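Local coordinates for mandelate racemase / muconate lactonizing enzyme (Burkholderia pseudomallei, PDB 2POD), which is of unknown function but belongs to the enolase superfamily, carries a metal site in its barrel domain and may act as a lyase, at residues 8-13 with 45-50; 58-63 with 94-99; 119-124 with 150-155; 318-323 with 343-348. All blocks are in the same frame, centred on the assembly; numbering follows the deposited sequence.

Contact 1: residues 8-13 with 45-50; sequences IETLRP and AYIHEW
H48 and T10 meet tip to tip, and their bond is the polar part of this contact. H48 NE2 donates to T10 OG1 at 2.7 Å, with the hydroxyl oxygen only 3° out of the imidazole plane. Lying between the backbone N and the carbonyl carbon (chi1 57°), T10 OG1 faces the imidazole. The same oxygen bonds to E44 OE1, so the hydroxyl links the imidazole to a carboxylate one helical turn back. Farther round the ring edge, H48 CE1 lies 3.9 Å from I8 O, again near the ring plane. The methyl T10 CG2 also comes within 3.4 Å of H48 NE2. The apolar part lies next to this bond. I8 and I47 cross at about a right angle and touch through their branch methyls, I8 CG2 to I47 CG2 at 3.9 Å. I47 CD1 approaches T10 CG2 more loosely, at 4.2 Å. The helix segment runs nearly antiparallel to the strand segment, the short axes 160° apart and 9.6 Å distant at closest approach. A45 packs on A45 of a second subunit. Strand 5-13 is an inner strand of the four-stranded antiparallel sheet of the N-terminal domain, completed by the C-terminal strand 394-400, and helix 40-55 covers one face of it. I47 also touches V22 of strand 19-26, and H48 touches R397 and T399 of strand 394-400.

Contact 2: residues 58-63 with 94-99; sequences EDPLQI and WDIFGK
L61 and F97 bring the two backbones nearest each other, their CA atoms 5.8 Å apart, where a loop passes the side of helix 81-101. The loop makes a type I turn from D59 to Q62. Within it L61 N donates to D59 OD1 at 3.1 Å, an Asx turn in which the donor stands 36° out of the carboxylate plane. Q62 then centres an inverse gamma turn and takes the N-cap position of helix 63-69. The loop and the start of helix 63-69 pack here on helix 81-101, within the N-terminal domain that accompanies the barrel in this superfamily. I63 gives the largest share of the buried surface. Its CG2 is anti to the backbone N and its CD1 is extended (chi2 -178°), and both methyls reach W94. CD1 lies over the five-membered ring in a CH-pi contact, 3.9 Å from the centroid and 17° off the normal. I63 CG2 is 3.4 Å from W94 NE1, and I63 CD1 3.7 Å from F97 CD2. P60 and I96 cross at about a right angle, P60 CG 3.8 Å from I96 CG2. L61 likewise crosses F97. W94 also touches barrel helix 301-314, and L61 O accepts from Q107 of a third subunit.

Contact 3: residues 119-124 with 150-155; sequences TYNTCA and YDDLNA
C123 and A124, in the loop leaving barrel strand 117-122 at its C-terminal end, meet D152 and L153 at the start of helix 152-158; much of the chain joining them, 129-148, is not modelled. The backbones come close, with the CA atoms of A124 and L153 4.7 Å apart. C123 O makes a CA-H...O contact with L153 CA at 3.3 Å, and A124 O lies 3.4 Å from D152 CB. C123 CB is packed 3.6 Å from D152 O. A water donates to A124 O at 3.2 Å, weakly accepts from N121 ND2, and donates to D152 OD2 at a distance, 2.5 Å, that is short. The N121 amide and D152 carboxylate planes stand 84° apart. R350 serves both residues: its NE forms a salt bridge with D152 OD2, and its backbone N bonds to N121 OD1. A124 CB lies about 10 Å from a sodium ion. The junction of a strand's C-terminal end with the following helix is typical of the rim of a TIM-type barrel.

Contact 4: residues 318-323 with 343-348; sequences PVAPHD and ALVQES
A343 opens the segment with a single beta bridge to V319, their CA atoms 4.9 Å apart. L344 N donates to V319 O at 2.9 Å with an N-H...O angle of 148°. The L344 side chain lies beside P318, pointing the same way, with CG 3.7 Å from P318 CB; Y190 of a fourth subunit packs on both. V345 CG2 meets A320 CB at 4.0 Å, and V345 O comes to 3.4 Å from P321 CD. Q346, bent at chi2, then crosses the P321 ring at about a right angle. E347 extends alongside H322, its CG anti to the backbone N (chi1 -176°). E347 OE1 meets the imidazole edge, 3.0 Å from H322 CD2, with the ring and carboxylate planes 74° apart. E347 OE2 bonds to T122 OG1, and H322 ND1 to D295 OD2. E347 O lies 3.6 Å from D323 CB. The H322 side chain is about 3 Å from the sodium ion held by E220, E246 and E272. Roughly parallel and only lightly bonded to each other, strands 319-321 and 346-348, with helix 327-339 between them, form a beta-alpha-beta unit of the barrel, and the D295-H322 pair resembles the Asp-His dyad of mandelate racemase.

The four contacts follow one another in series along the chain, each closing before the next opens. Contacts 1 and 2 belong to the N-terminal domain, their centres about 18 Å apart and their nearest atoms about 8 Å apart. Contacts 3 and 4 lie in the barrel, centres about 16 Å apart, and touch directly because strands 117-122 and 346-348 are neighbours in its sheet: T119 OG1 lies 2.7 Å from Q346 O, a probable hydrogen bond. Contact 4 is nearest the chain's centre, while contacts 2 and 3, their centres about 35 Å apart, fall on opposite sides of it. The N-terminal domain thus packs against the barrel that holds the metal site, with contact 4 nearest the metal.

Contact 1: residues 8-13 with 45-50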
loop_
_atom_site.group_PDB
_atom_site.type_symbol
_atom_site.label_atom_id
_atom_site.label_comp_id
_atom_site.label_asym_id
_atom_site.label_seq_id
_atom_site.Cartn_x
_atom_site.Cartn_y
_atom_site.Cartn_z
ATOM N N ILE B 8 -30.728 13.279 -38.363
ATOM C CA ILE B 8 -30.848 13.251 -36.905
ATOM C C ILE B 8 -31.729 14.407 -36.423
ATOM O O ILE B 8 -31.501 15.559 -36.781
ATOM C CB ILE B 8 -29.437 13.242 -36.202
ATOM C CG1 ILE B 8 -28.772 11.865 -36.366
ATOM C CG2 ILE B 8 -29.550 13.582 -34.715
ATOM C CD1 ILE B 8 -27.269 11.859 -36.222
ATOM N N GLU B 9 -32.742 14.087 -35.622
ATOM C CA GLU B 9 -33.721 15.073 -35.165
ATOM C C GLU B 9 -33.680 15.177 -33.651
ATOM O O GLU B 9 -33.756 14.164 -32.971
ATOM C CB GLU B 9 -35.132 14.634 -35.564
ATOM C CG GLU B 9 -35.568 15.049 -36.942
ATOM C CD GLU B 9 -37.074 14.940 -37.124
ATOM O OE1 GLU B 9 -37.740 15.996 -37.183
ATOM O OE2 GLU B 9 -37.589 13.800 -37.201
ATOM N N THR B 10 -33.599 16.394 -33.122
ATOM C CA THR B 10 -33.817 16.603 -31.687
ATOM C C THR B 10 -35.164 17.250 -31.390
ATOM O O THR B 10 -35.629 18.117 -32.132
ATOM C CB THR B 10 -32.693 17.425 -31.030
ATOM O OG1 THR B 10 -32.574 18.687 -31.697
ATOM C CG2 THR B 10 -31.363 16.672 -31.103
ATOM N N LEU B 11 -35.788 16.809 -30.303
ATOM C CA LEU B 11 -37.101 17.290 -29.916
ATOM C C LEU B 11 -37.025 17.803 -28.486
ATOM O O LEU B 11 -36.696 17.044 -27.568
ATOM C CB LEU B 11 -38.136 16.155 -29.987
ATOM C CG LEU B 11 -38.409 15.212 -31.173
ATOM C CD1 LEU B 11 -39.854 14.770 -31.073
ATOM C CD2 LEU B 11 -38.156 15.803 -32.554
ATOM N N ARG B 12 -37.334 19.083 -28.300
ATOM C CA ARG B 12 -37.373 19.686 -26.969
ATOM C C ARG B 12 -38.777 20.166 -26.589
ATOM O O ARG B 12 -39.202 21.245 -27.010
ATOM C CB ARG B 12 -36.394 20.855 -26.880
ATOM C CG ARG B 12 -34.930 20.468 -26.802
ATOM C CD ARG B 12 -34.070 21.628 -26.300
ATOM N NE ARG B 12 -33.956 22.703 -27.284
ATOM C CZ ARG B 12 -34.607 23.863 -27.219
ATOM N NH1 ARG B 12 -34.437 24.772 -28.167
ATOM N NH2 ARG B 12 -35.427 24.118 -26.209
ATOM N N PRO B 13 -39.501 19.377 -25.779
ATOM C CA PRO B 13 -40.832 19.825 -25.364
ATOM C C PRO B 13 -40.758 20.837 -24.227
ATOM O O PRO B 13 -40.128 20.562 -23.207
ATOM C CB PRO B 13 -41.517 18.533 -24.904
ATOM C CG PRO B 13 -40.404 17.562 -24.597
ATOM C CD PRO B 13 -39.129 18.069 -25.201
ATOM N N ALA B 45 -27.404 21.196 -28.638
ATOM C CA ALA B 45 -26.448 22.022 -29.359
ATOM C C ALA B 45 -25.182 21.249 -29.710
ATOM O O ALA B 45 -24.640 21.424 -30.800
ATOM C CB ALA B 45 -26.118 23.275 -28.575
ATOM N N TYR B 46 -24.738 20.386 -28.790
ATOM C CA TYR B 46 -23.615 19.475 -29.027
ATOM C C TYR B 46 -23.887 18.489 -30.173
ATOM O O TYR B 46 -23.021 18.276 -31.027
ATOM C CB TYR B 46 -23.248 18.701 -27.746
ATOM C CG TYR B 46 -22.452 17.442 -28.030
ATOM C CD1 TYR B 46 -23.062 16.181 -27.995
ATOM C CD2 TYR B 46 -21.101 17.516 -28.384
ATOM C CE1 TYR B 46 -22.342 15.039 -28.289
ATOM C CE2 TYR B 46 -20.377 16.375 -28.673
ATOM C CZ TYR B 46 -20.997 15.144 -28.620
ATOM O OH TYR B 46 -20.274 14.016 -28.914
ATOM N N ILE B 47 -25.066 17.868 -30.162
ATOM C CA ILE B 47 -25.446 16.910 -31.206
ATOM C C ILE B 47 -25.341 17.517 -32.606
ATOM O O ILE B 47 -24.696 16.940 -33.479
ATOM C CB ILE B 47 -26.830 16.297 -30.957
ATOM C CG1 ILE B 47 -26.754 15.297 -29.798
ATOM C CG2 ILE B 47 -27.378 15.609 -32.233
ATOM C CD1 ILE B 47 -28.118 14.803 -29.313
ATOM N N HIS B 48 -25.913 18.704 -32.786
ATOM C CA HIS B 48 -25.929 19.368 -34.084
ATOM C C HIS B 48 -24.589 20.020 -34.446
ATOM O O HIS B 48 -24.259 20.142 -35.631
ATOM C CB HIS B 48 -27.096 20.368 -34.175
ATOM C CG HIS B 48 -28.445 19.735 -34.011
ATOM N ND1 HIS B 48 -28.979 18.871 -34.943
ATOM C CD2 HIS B 48 -29.366 19.833 -33.022
ATOM C CE1 HIS B 48 -30.169 18.465 -34.537
ATOM N NE2 HIS B 48 -30.428 19.034 -33.373
ATOM N N GLU B 49 -23.819 20.419 -33.433
ATOM C CA GLU B 49 -22.516 21.058 -33.654
ATOM C C GLU B 49 -21.404 20.106 -34.103
ATOM O O GLU B 49 -20.586 20.461 -34.951
ATOM C CB GLU B 49 -22.078 21.840 -32.420
ATOM C CG GLU B 49 -20.970 22.848 -32.673
ATOM C CD GLU B 49 -20.544 23.584 -31.417
ATOM O OE1 GLU B 49 -19.960 24.683 -31.545
ATOM O OE2 GLU B 49 -20.812 23.083 -30.302
ATOM N N TRP B 50 -21.365 18.907 -33.534
ATOM C CA TRP B 50 -20.210 18.028 -33.707
ATOM C C TRP B 50 -20.585 16.582 -34.030
ATOM O O TRP B 50 -20.017 15.981 -34.948
ATOM C CB TRP B 50 -19.309 18.094 -32.472
ATOM C CG TRP B 50 -18.006 17.372 -32.628
ATOM C CD1 TRP B 50 -16.881 17.841 -33.230
ATOM C CD2 TRP B 50 -17.698 16.052 -32.169
ATOM N NE1 TRP B 50 -15.886 16.894 -33.176
ATOM C CE2 TRP B 50 -16.362 15.786 -32.525
ATOM C CE3 TRP B 50 -18.425 15.066 -31.485
ATOM C CZ2 TRP B 50 -15.733 14.577 -32.226
ATOM C CZ3 TRP B 50 -17.799 13.869 -31.184
ATOM C CH2 TRP B 50 -16.465 13.635 -31.555
#

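Contact 2: residues 58-63 with 94-99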
loop_
_atom_site.group_PDB
_atom_site.type_symbol
_atom_site.label_atom_id
_atom_site.label_comp_id
_atom_site.label_asym_id
_atom_site.label_seq_id
_atom_site.Cartn_x
_atom_site.Cartn_y
_atom_site.Cartn_z
ATOM N N GLU B 58 -23.189 7.160 -41.992
ATOM C CA GLU B 58 -22.562 5.958 -41.427
ATOM C C GLU B 58 -23.561 4.816 -41.250
ATOM O O GLU B 58 -24.763 5.046 -41.153
ATOM C CB GLU B 58 -21.902 6.277 -40.083
ATOM C CG GLU B 58 -20.749 7.274 -40.159
ATOM C CD GLU B 58 -19.398 6.604 -40.361
ATOM O OE1 GLU B 58 -19.288 5.379 -40.121
ATOM O OE2 GLU B 58 -18.441 7.305 -40.754
ATOM N N ASP B 59 -23.046 3.590 -41.214
ATOM C CA ASP B 59 -23.773 2.411 -40.721
ATOM C C ASP B 59 -24.117 2.547 -39.233
ATOM O O ASP B 59 -23.218 2.611 -38.407
ATOM C CB ASP B 59 -22.886 1.171 -40.929
ATOM C CG ASP B 59 -23.673 -0.132 -40.980
ATOM O OD1 ASP B 59 -24.738 -0.261 -40.322
ATOM O OD2 ASP B 59 -23.197 -1.040 -41.693
ATOM N N PRO B 60 -25.419 2.584 -38.886
ATOM C CA PRO B 60 -25.863 2.678 -37.484
ATOM C C PRO B 60 -25.609 1.420 -36.638
ATOM O O PRO B 60 -25.678 1.473 -35.404
ATOM C CB PRO B 60 -27.374 2.895 -37.619
ATOM C CG PRO B 60 -27.722 2.247 -38.899
ATOM C CD PRO B 60 -26.572 2.567 -39.807
ATOM N N LEU B 61 -25.332 0.300 -37.303
ATOM C CA LEU B 61 -25.128 -0.974 -36.621
ATOM C C LEU B 61 -23.719 -1.064 -36.027
ATOM O O LEU B 61 -23.435 -1.935 -35.209
ATOM C CB LEU B 61 -25.393 -2.141 -37.575
ATOM C CG LEU B 61 -26.772 -2.814 -37.592
ATOM C CD1 LEU B 61 -27.902 -1.847 -37.909
ATOM C CD2 LEU B 61 -26.764 -3.959 -38.598
ATOM N N GLN B 62 -22.849 -0.147 -36.430
ATOM C CA GLN B 62 -21.506 -0.075 -35.883
ATOM C C GLN B 62 -21.456 0.662 -34.539
ATOM O O GLN B 62 -20.789 1.681 -34.393
ATOM C CB GLN B 62 -20.547 0.517 -36.913
ATOM C CG GLN B 62 -20.440 -0.342 -38.161
ATOM C CD GLN B 62 -19.611 0.281 -39.259
ATOM O OE1 GLN B 62 -19.005 1.335 -39.080
ATOM N NE2 GLN B 62 -19.576 -0.380 -40.412
ATOM N N ILE B 63 -22.147 0.095 -33.553
ATOM C CA ILE B 63 -22.513 0.788 -32.324
ATOM C C ILE B 63 -21.289 1.030 -31.429
ATOM O O ILE B 63 -21.061 2.157 -30.976
ATOM C CB ILE B 63 -23.630 0.021 -31.563
ATOM C CG1 ILE B 63 -24.921 0.002 -32.392
ATOM C CG2 ILE B 63 -23.892 0.651 -30.213
ATOM C CD1 ILE B 63 -26.107 -0.695 -31.725
ATOM N N TRP B 94 -29.200 1.516 -30.644
ATOM C CA TRP B 94 -29.715 0.240 -30.155
ATOM C C TRP B 94 -31.171 -0.029 -30.573
ATOM O O TRP B 94 -31.564 -1.180 -30.805
ATOM C CB TRP B 94 -29.529 0.123 -28.631
ATOM C CG TRP B 94 -28.090 -0.158 -28.245
ATOM C CD1 TRP B 94 -27.175 0.742 -27.790
ATOM C CD2 TRP B 94 -27.405 -1.420 -28.317
ATOM N NE1 TRP B 94 -25.969 0.126 -27.559
ATOM C CE2 TRP B 94 -26.078 -1.200 -27.879
ATOM C CE3 TRP B 94 -27.782 -2.713 -28.708
ATOM C CZ2 TRP B 94 -25.123 -2.228 -27.822
ATOM C CZ3 TRP B 94 -26.833 -3.738 -28.646
ATOM C CH2 TRP B 94 -25.519 -3.486 -28.207
ATOM N N ASP B 95 -31.960 1.037 -30.668
ATOM C CA ASP B 95 -33.311 0.951 -31.200
ATOM C C ASP B 95 -33.322 0.488 -32.665
ATOM O O ASP B 95 -34.077 -0.414 -33.025
ATOM C CB ASP B 95 -34.022 2.293 -31.035
ATOM C CG ASP B 95 -35.535 2.163 -31.038
ATOM O OD1 ASP B 95 -36.061 1.055 -30.777
ATOM O OD2 ASP B 95 -36.199 3.186 -31.292
ATOM N N ILE B 96 -32.447 1.081 -33.473
ATOM C CA ILE B 96 -32.242 0.697 -34.871
ATOM C C ILE B 96 -31.835 -0.770 -35.045
ATOM O O ILE B 96 -32.504 -1.519 -35.768
ATOM C CB ILE B 96 -31.216 1.630 -35.573
ATOM C CG1 ILE B 96 -31.793 3.039 -35.724
ATOM C CG2 ILE B 96 -30.828 1.086 -36.946
ATOM C CD1 ILE B 96 -30.775 4.072 -36.148
ATOM N N PHE B 97 -30.746 -1.158 -34.379
ATOM C CA PHE B 97 -30.255 -2.540 -34.303
ATOM C C PHE B 97 -31.390 -3.528 -33.993
ATOM O O PHE B 97 -31.512 -4.559 -34.655
ATOM C CB PHE B 97 -29.145 -2.605 -33.234
ATOM C CG PHE B 97 -28.299 -3.868 -33.259
ATOM C CD1 PHE B 97 -28.338 -4.768 -34.329
ATOM C CD2 PHE B 97 -27.438 -4.140 -32.192
ATOM C CE1 PHE B 97 -27.558 -5.921 -34.324
ATOM C CE2 PHE B 97 -26.648 -5.283 -32.179
ATOM C CZ PHE B 97 -26.709 -6.179 -33.249
ATOM N N GLY B 98 -32.225 -3.194 -33.009
ATOM C CA GLY B 98 -33.404 -3.989 -32.671
ATOM C C GLY B 98 -34.428 -4.210 -33.780
ATOM O O GLY B 98 -34.887 -5.338 -34.006
ATOM N N LYS B 99 -34.779 -3.141 -34.486
ATOM C CA LYS B 99 -35.786 -3.236 -35.533
ATOM C C LYS B 99 -35.233 -3.842 -36.821
ATOM O O LYS B 99 -35.983 -4.414 -37.604
ATOM C CB LYS B 99 -36.426 -1.881 -35.802
ATOM C CG LYS B 99 -37.078 -1.240 -34.595
ATOM C CD LYS B 99 -37.386 0.214 -34.861
ATOM C CE LYS B 99 -38.266 0.799 -33.774
ATOM N NZ LYS B 99 -38.377 2.281 -33.929
#

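Contact 3: residues 119-124 with 150-155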
loop_
_atom_site.group_PDB
_atom_site.type_symbol
_atom_site.label_atom_id
_atom_site.label_comp_id
_atom_site.label_asym_id
_atom_site.label_seq_id
_atom_site.Cartn_x
_atom_site.Cartn_y
_atom_site.Cartn_z
ATOM N N THR B 119 -39.065 -3.791 -8.908
ATOM C CA THR B 119 -38.971 -2.343 -8.957
ATOM C C THR B 119 -38.929 -1.759 -7.551
ATOM O O THR B 119 -39.304 -2.424 -6.591
ATOM C CB THR B 119 -40.104 -1.725 -9.813
ATOM O OG1 THR B 119 -39.700 -0.432 -10.272
ATOM C CG2 THR B 119 -41.422 -1.612 -9.033
ATOM N N TYR B 120 -38.427 -0.535 -7.439
ATOM C CA TYR B 120 -38.567 0.265 -6.230
ATOM C C TYR B 120 -39.040 1.654 -6.601
ATOM O O TYR B 120 -38.742 2.144 -7.694
ATOM C CB TYR B 120 -37.256 0.319 -5.422
ATOM C CG TYR B 120 -36.158 1.224 -5.946
ATOM C CD1 TYR B 120 -36.009 2.533 -5.470
ATOM C CD2 TYR B 120 -35.245 0.765 -6.898
ATOM C CE1 TYR B 120 -34.995 3.367 -5.951
ATOM C CE2 TYR B 120 -34.219 1.588 -7.376
ATOM C CZ TYR B 120 -34.106 2.887 -6.903
ATOM O OH TYR B 120 -33.095 3.700 -7.365
ATOM N N ASN B 121 -39.777 2.288 -5.692
ATOM C CA ASN B 121 -40.392 3.576 -5.990
ATOM C C ASN B 121 -39.607 4.744 -5.441
ATOM O O ASN B 121 -39.454 4.898 -4.231
ATOM C CB ASN B 121 -41.850 3.638 -5.527
ATOM C CG ASN B 121 -42.635 4.729 -6.237
ATOM O OD1 ASN B 121 -42.978 4.599 -7.413
ATOM N ND2 ASN B 121 -42.905 5.821 -5.530
ATOM N N THR B 122 -39.096 5.564 -6.348
ATOM C CA THR B 122 -38.512 6.837 -5.972
ATOM C C THR B 122 -39.651 7.823 -5.702
ATOM O O THR B 122 -40.375 8.226 -6.620
ATOM C CB THR B 122 -37.535 7.324 -7.065
ATOM O OG1 THR B 122 -36.427 6.422 -7.122
ATOM C CG2 THR B 122 -37.013 8.728 -6.792
ATOM N N CYS B 123 -39.807 8.188 -4.431
ATOM C CA CYS B 123 -40.944 8.971 -3.954
ATOM C C CYS B 123 -40.835 10.454 -4.323
ATOM O O CYS B 123 -40.743 11.319 -3.449
ATOM C CB CYS B 123 -41.106 8.804 -2.439
ATOM S SG CYS B 123 -41.328 7.091 -1.890
ATOM N N ALA B 124 -40.827 10.730 -5.627
ATOM C CA ALA B 124 -40.939 12.085 -6.164
ATOM C C ALA B 124 -42.402 12.440 -6.408
ATOM O O ALA B 124 -43.234 11.556 -6.649
ATOM C CB ALA B 124 -40.150 12.200 -7.459
ATOM N N TYR B 150 -50.614 10.635 -6.561
ATOM C CA TYR B 150 -49.297 10.218 -6.092
ATOM C C TYR B 150 -48.459 11.419 -5.662
ATOM O O TYR B 150 -47.539 11.851 -6.368
ATOM C CB TYR B 150 -48.580 9.385 -7.157
ATOM C CG TYR B 150 -49.317 8.129 -7.581
ATOM C CD1 TYR B 150 -49.850 7.248 -6.635
ATOM C CD2 TYR B 150 -49.471 7.818 -8.931
ATOM C CE1 TYR B 150 -50.520 6.095 -7.026
ATOM C CE2 TYR B 150 -50.139 6.670 -9.331
ATOM C CZ TYR B 150 -50.660 5.812 -8.375
ATOM O OH TYR B 150 -51.321 4.672 -8.777
ATOM N N ASP B 151 -48.791 11.944 -4.486
ATOM C CA ASP B 151 -48.165 13.140 -3.931
ATOM C C ASP B 151 -46.939 12.755 -3.090
ATOM O O ASP B 151 -46.855 13.081 -1.907
ATOM C CB ASP B 151 -49.202 13.895 -3.083
ATOM C CG ASP B 151 -48.798 15.328 -2.783
ATOM O OD1 ASP B 151 -48.165 15.978 -3.644
ATOM O OD2 ASP B 151 -49.120 15.801 -1.672
ATOM N N ASP B 152 -45.986 12.064 -3.717
ATOM C CA ASP B 152 -45.098 11.139 -3.006
ATOM C C ASP B 152 -43.917 11.812 -2.300
ATOM O O ASP B 152 -43.415 11.290 -1.307
ATOM C CB ASP B 152 -44.612 10.022 -3.939
ATOM C CG ASP B 152 -45.688 8.985 -4.234
ATOM O OD1 ASP B 152 -46.746 8.990 -3.564
ATOM O OD2 ASP B 152 -45.475 8.155 -5.143
ATOM N N LEU B 153 -43.485 12.963 -2.815
ATOM C CA LEU B 153 -42.525 13.826 -2.122
ATOM C C LEU B 153 -43.085 14.383 -0.818
ATOM O O LEU B 153 -42.450 14.265 0.230
ATOM C CB LEU B 153 -42.046 14.963 -3.030
ATOM C CG LEU B 153 -41.154 16.035 -2.390
ATOM C CD1 LEU B 153 -39.691 15.603 -2.340
ATOM C CD2 LEU B 153 -41.307 17.374 -3.100
ATOM N N ASN B 154 -44.273 14.982 -0.892
ATOM C CA ASN B 154 -44.943 15.513 0.292
ATOM C C ASN B 154 -45.372 14.419 1.253
ATOM O O ASN B 154 -45.337 14.612 2.469
ATOM C CB ASN B 154 -46.143 16.383 -0.098
ATOM C CG ASN B 154 -45.744 17.808 -0.446
ATOM O OD1 ASN B 154 -45.211 18.543 0.391
ATOM N ND2 ASN B 154 -46.002 18.204 -1.690
ATOM N N ALA B 155 -45.761 13.272 0.697
ATOM C CA ALA B 155 -46.056 12.082 1.484
ATOM C C ALA B 155 -44.890 11.634 2.379
ATOM O O ALA B 155 -45.093 11.454 3.577
ATOM C CB ALA B 155 -46.549 10.945 0.598
HETATM O O HOH W 1 -44.069 8.497 -7.233
#

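Contact 4: residues 318-323 with 343-348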
loop_
_atom_site.group_PDB
_atom_site.type_symbol
_atom_site.label_atom_id
_atom_site.label_comp_id
_atom_site.label_asym_id
_atom_site.label_seq_id
_atom_site.Cartn_x
_atom_site.Cartn_y
_atom_site.Cartn_z
ATOM N N PRO B 318 -23.945 -5.716 -7.413
ATOM C CA PRO B 318 -25.117 -5.520 -8.246
ATOM C C PRO B 318 -25.205 -4.147 -8.881
ATOM O O PRO B 318 -24.819 -3.149 -8.261
ATOM C CB PRO B 318 -26.285 -5.744 -7.286
ATOM C CG PRO B 318 -25.750 -5.468 -5.926
ATOM C CD PRO B 318 -24.249 -5.547 -5.978
ATOM N N VAL B 319 -25.713 -4.114 -10.113
ATOM C CA VAL B 319 -26.135 -2.871 -10.759
ATOM C C VAL B 319 -27.613 -2.548 -10.497
ATOM O O VAL B 319 -28.472 -3.438 -10.532
ATOM C CB VAL B 319 -25.781 -2.868 -12.280
ATOM C CG1 VAL B 319 -26.506 -1.762 -13.042
ATOM C CG2 VAL B 319 -24.290 -2.693 -12.451
ATOM N N ALA B 320 -27.885 -1.280 -10.199
ATOM C CA ALA B 320 -29.241 -0.747 -10.186
ATOM C C ALA B 320 -29.335 0.452 -11.133
ATOM O O ALA B 320 -28.867 1.540 -10.798
ATOM C CB ALA B 320 -29.641 -0.342 -8.767
ATOM N N PRO B 321 -29.920 0.256 -12.331
ATOM C CA PRO B 321 -30.095 1.359 -13.282
ATOM C C PRO B 321 -31.062 2.460 -12.826
ATOM O O PRO B 321 -32.126 2.174 -12.266
ATOM C CB PRO B 321 -30.601 0.665 -14.544
ATOM C CG PRO B 321 -30.235 -0.779 -14.351
ATOM C CD PRO B 321 -30.394 -1.017 -12.892
ATOM N N HIS B 322 -30.657 3.703 -13.076
ATOM C CA HIS B 322 -31.377 4.911 -12.694
ATOM C C HIS B 322 -32.454 5.224 -13.724
ATOM O O HIS B 322 -32.190 5.201 -14.931
ATOM C CB HIS B 322 -30.388 6.087 -12.642
ATOM C CG HIS B 322 -30.965 7.356 -12.096
ATOM N ND1 HIS B 322 -30.872 8.562 -12.756
ATOM C CD2 HIS B 322 -31.627 7.610 -10.944
ATOM C CE1 HIS B 322 -31.452 9.505 -12.033
ATOM N NE2 HIS B 322 -31.919 8.952 -10.928
ATOM N N ASP B 323 -33.663 5.518 -13.248
ATOM C CA ASP B 323 -34.608 6.323 -14.021
ATOM C C ASP B 323 -34.878 7.665 -13.349
ATOM O O ASP B 323 -34.063 8.583 -13.468
ATOM C CB ASP B 323 -35.914 5.566 -14.305
ATOM C CG ASP B 323 -36.959 6.437 -15.013
ATOM O OD1 ASP B 323 -36.623 7.097 -16.032
ATOM O OD2 ASP B 323 -38.108 6.479 -14.519
ATOM N N ALA B 343 -28.179 -7.477 -12.219
ATOM C CA ALA B 343 -29.204 -6.457 -11.943
ATOM C C ALA B 343 -29.999 -6.715 -10.655
ATOM O O ALA B 343 -30.403 -7.836 -10.384
ATOM C CB ALA B 343 -30.119 -6.291 -13.124
ATOM N N LEU B 344 -30.180 -5.675 -9.846
ATOM C CA LEU B 344 -30.743 -5.823 -8.495
ATOM C C LEU B 344 -32.197 -5.365 -8.493
ATOM O O LEU B 344 -33.115 -6.141 -8.188
ATOM C CB LEU B 344 -29.951 -4.968 -7.498
ATOM C CG LEU B 344 -29.771 -5.258 -5.996
ATOM C CD1 LEU B 344 -29.600 -3.937 -5.246
ATOM C CD2 LEU B 344 -30.839 -6.128 -5.331
ATOM N N VAL B 345 -32.380 -4.088 -8.816
ATOM C CA VAL B 345 -33.692 -3.467 -8.905
ATOM C C VAL B 345 -33.688 -2.533 -10.098
ATOM O O VAL B 345 -32.631 -2.147 -10.587
ATOM C CB VAL B 345 -34.060 -2.659 -7.630
ATOM C CG1 VAL B 345 -34.744 -3.548 -6.607
ATOM C CG2 VAL B 345 -32.836 -1.973 -7.028
ATOM N N GLN B 346 -34.879 -2.187 -10.568
ATOM C CA GLN B 346 -35.046 -1.113 -11.528
ATOM C C GLN B 346 -35.854 0.009 -10.901
ATOM O O GLN B 346 -37.022 -0.185 -10.556
ATOM C CB GLN B 346 -35.746 -1.636 -12.782
ATOM C CG GLN B 346 -36.055 -0.566 -13.807
ATOM C CD GLN B 346 -34.822 0.183 -14.235
ATOM O OE1 GLN B 346 -34.720 1.393 -14.044
ATOM N NE2 GLN B 346 -33.868 -0.532 -14.810
ATOM N N GLU B 347 -35.223 1.173 -10.753
ATOM C CA GLU B 347 -35.906 2.416 -10.368
ATOM C C GLU B 347 -37.109 2.706 -11.263
ATOM O O GLU B 347 -37.011 2.630 -12.487
ATOM C CB GLU B 347 -34.921 3.589 -10.413
ATOM C CG GLU B 347 -35.476 4.931 -9.941
ATOM C CD GLU B 347 -34.387 5.911 -9.515
ATOM O OE1 GLU B 347 -33.201 5.518 -9.483
ATOM O OE2 GLU B 347 -34.717 7.074 -9.194
ATOM N N SER B 348 -38.240 3.009 -10.635
ATOM C CA SER B 348 -39.378 3.605 -11.323
ATOM C C SER B 348 -40.100 4.585 -10.401
ATOM O O SER B 348 -39.970 4.513 -9.172
ATOM C CB SER B 348 -40.340 2.516 -11.803
ATOM O OG SER B 348 -41.043 1.931 -10.715
#